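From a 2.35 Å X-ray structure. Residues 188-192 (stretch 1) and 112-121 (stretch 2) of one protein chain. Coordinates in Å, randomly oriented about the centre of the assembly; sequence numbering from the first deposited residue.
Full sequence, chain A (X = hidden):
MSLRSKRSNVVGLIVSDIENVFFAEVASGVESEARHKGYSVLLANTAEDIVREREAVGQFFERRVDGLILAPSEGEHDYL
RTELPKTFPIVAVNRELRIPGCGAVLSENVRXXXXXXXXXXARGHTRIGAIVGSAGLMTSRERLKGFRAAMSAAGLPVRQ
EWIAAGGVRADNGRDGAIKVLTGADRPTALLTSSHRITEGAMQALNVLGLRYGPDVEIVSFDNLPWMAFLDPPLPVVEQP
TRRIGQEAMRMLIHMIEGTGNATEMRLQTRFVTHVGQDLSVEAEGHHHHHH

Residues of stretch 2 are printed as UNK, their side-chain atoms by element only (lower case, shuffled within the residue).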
# COMPACT_ATOMS: atom_id res chain seq x y z
N THR A 188 1.77 2.48 -30.12
CA THR A 188 0.79 1.42 -29.93
C THR A 188 1.11 0.74 -28.61
O THR A 188 0.35 -0.08 -28.12
CB THR A 188 0.87 0.37 -31.10
OG1 THR A 188 2.23 0.03 -31.33
CG2 THR A 188 0.32 0.99 -32.42
N ALA A 189 2.25 1.06 -28.05
CA ALA A 189 2.63 0.53 -26.75
C ALA A 189 3.40 1.58 -25.92
O ALA A 189 3.99 2.53 -26.46
CB ALA A 189 3.42 -0.72 -26.92
N LEU A 190 3.35 1.41 -24.61
CA LEU A 190 3.98 2.30 -23.67
C LEU A 190 4.71 1.44 -22.65
O LEU A 190 4.18 0.37 -22.24
CB LEU A 190 2.91 3.14 -22.95
CG LEU A 190 2.52 4.58 -23.38
CD1 LEU A 190 3.18 5.08 -24.72
CD2 LEU A 190 1.02 4.85 -23.28
N LEU A 191 5.90 1.88 -22.26
CA LEU A 191 6.47 1.47 -21.02
C LEU A 191 6.00 2.50 -19.96
O LEU A 191 6.15 3.73 -20.18
CB LEU A 191 7.99 1.50 -21.09
CG LEU A 191 8.83 1.27 -19.83
CD1 LEU A 191 8.67 -0.13 -19.17
CD2 LEU A 191 10.34 1.61 -20.04
N THR A 192 5.49 2.02 -18.84
CA THR A 192 5.21 2.92 -17.72
C THR A 192 6.13 2.61 -16.55
O THR A 192 6.32 1.43 -16.22
CB THR A 192 3.75 2.83 -17.26
OG1 THR A 192 3.42 1.44 -17.08
CG2 THR A 192 2.78 3.45 -18.36
N UNK A 112 15.59 -4.36 -16.31
CA UNK A 112 14.18 -4.72 -16.26
C UNK A 112 13.43 -3.95 -17.33
O UNK A 112 12.59 -4.53 -17.96
N UNK A 113 13.76 -2.67 -17.58
CA UNK A 113 13.03 -1.90 -18.58
C UNK A 113 13.29 -2.42 -20.03
O UNK A 113 12.35 -2.55 -20.84
c UNK A 113 13.29 -0.36 -18.47
N UNK A 114 14.57 -2.70 -20.31
CA UNK A 114 14.98 -3.22 -21.58
C UNK A 114 14.22 -4.57 -21.85
O UNK A 114 13.74 -4.81 -22.98
c UNK A 114 17.04 -3.81 -22.92
c UNK A 114 16.49 -3.47 -21.58
n UNK A 114 20.45 -4.96 -25.89
c UNK A 114 20.22 -4.47 -24.68
c UNK A 114 18.55 -4.02 -22.90
n UNK A 114 21.20 -3.94 -23.99
n UNK A 114 18.99 -4.51 -24.19
N UNK A 115 14.11 -5.39 -20.80
CA UNK A 115 13.45 -6.67 -20.94
C UNK A 115 11.96 -6.45 -21.25
O UNK A 115 11.43 -7.10 -22.14
c UNK A 115 13.58 -7.55 -19.68
c UNK A 115 12.83 -8.93 -19.84
o UNK A 115 14.95 -7.83 -19.42
N UNK A 116 11.31 -5.51 -20.55
CA UNK A 116 9.89 -5.28 -20.80
C UNK A 116 9.63 -4.71 -22.18
O UNK A 116 8.69 -5.07 -22.88
c UNK A 116 9.32 -4.41 -19.73
N UNK A 117 10.48 -3.78 -22.60
CA UNK A 117 10.32 -3.21 -23.95
C UNK A 117 10.64 -4.23 -25.06
O UNK A 117 10.02 -4.19 -26.11
c UNK A 117 10.50 -0.83 -23.19
c UNK A 117 11.25 -1.49 -25.58
c UNK A 117 11.12 -1.93 -24.09
N UNK A 118 11.58 -5.13 -24.81
CA UNK A 118 11.95 -6.15 -25.80
C UNK A 118 10.84 -7.14 -26.01
O UNK A 118 10.66 -7.69 -27.11
o UNK A 118 16.67 -6.77 -25.84
o UNK A 118 15.68 -7.69 -24.11
c UNK A 118 13.18 -6.91 -25.36
c UNK A 118 14.43 -6.07 -25.33
c UNK A 118 15.68 -6.91 -25.08
N UNK A 119 10.10 -7.37 -24.93
CA UNK A 119 8.90 -8.11 -25.00
C UNK A 119 7.84 -7.45 -25.90
O UNK A 119 7.16 -8.14 -26.66
c UNK A 119 6.95 -8.88 -23.55
c UNK A 119 5.45 -10.79 -23.45
c UNK A 119 4.58 -8.59 -23.54
c UNK A 119 5.85 -8.07 -23.60
c UNK A 119 6.75 -10.23 -23.52
c UNK A 119 4.40 -9.95 -23.45
o UNK A 119 3.14 -10.47 -23.42
c UNK A 119 8.35 -8.31 -23.60
N UNK A 120 7.68 -6.14 -25.79
CA UNK A 120 6.76 -5.41 -26.64
C UNK A 120 7.16 -5.47 -28.12
O UNK A 120 6.31 -5.55 -29.00
c UNK A 120 4.37 -4.01 -25.27
c UNK A 120 5.82 -3.72 -24.97
c UNK A 120 6.03 -2.26 -24.61
c UNK A 120 6.68 -3.99 -26.18
N UNK A 121 8.46 -5.45 -28.35
CA UNK A 121 9.01 -5.42 -29.69
C UNK A 121 8.82 -6.81 -30.28
O UNK A 121 8.40 -6.96 -31.41
c UNK A 121 12.13 -3.20 -28.89
c UNK A 121 10.50 -5.06 -29.69
c UNK A 121 10.70 -3.57 -29.41
c UNK A 121 11.13 -5.43 -31.05

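Position 112 has backbone atoms alone, with no side-chain atom, and touches nothing on stretch 1, so it is glycine, G112. It is buried, with nothing of the strand near it, and adds no side-chain bulk there. Its carbonyl O accepts a hydrogen bond from N of position 116 at 3.1 Å, an ordinary helical turn. Position 113 carries a single carbon, CB, which lies 3.9 Å from CD2 of L191; it is therefore alanine, A113. The single methyl group is an apolar surface for CD2 of L191.

At position 114 three carbons lead to a nitrogen and then to a carbon bearing two more nitrogens, a guanidinium group: this is arginine, R114. Its CA-to-CB bond points away from the strand, as suits a charged, partly exposed chain. Position 115 has one carbon carrying an oxygen and a carbon, which makes it threonine, T115; it is out of reach of the strand, and its hydroxyl finds a hydrogen-bond partner close by in the chain. Position 116 again has one carbon, CB, which points toward the strand and meets CD1 of L191 at 4.4 Å, a looser apolar contact; hence alanine, A116.

Position 117 shows a carbon carrying two further carbons, one of which packs against L191. This is the fork of valine, V117. With chi1 in the t well, its CG2 comes within 4.0 Å of CD2 of L191. Three carbons, the last bearing two oxygens, mark position 118 as glutamate, E118. One turn after the arginine, it forms a long salt bridge, with R114 NE 3.6 Å from E118 OE2, well away from the apolar contact. Position 119 has a carbon followed by a six-carbon ring bearing an oxygen and does not touch the strand, so it is tyrosine, Y119, whose hydroxyl suits a partly exposed position.

The four carbons of position 120 fork at the second; CB points toward the strand, and the two end carbons meet A189 and L190. This is leucine, L120. The chain is long enough to place CD2 3.8 Å from CB of A189 and CD1 4.0 Å from the backbone O of L190. Position 121 also has four carbons, but forked at the first with one arm two carbons long, and is out of reach of the strand: isoleucine, I121, apolar yet partly exposed, outside this contact.

The contact is apolar, without a hydrogen bond across it. Helix and strand run nearly antiparallel, at 166°, with axes 9.2 Å apart at closest approach. Strand alternation turns A189 and L191 toward the helix and L190 away. L191 packs against two alanines and a valine, and L120 against the small A189 and the backbone O of L190.

Stretch 2, residues 112-121: GARTAVEYLI
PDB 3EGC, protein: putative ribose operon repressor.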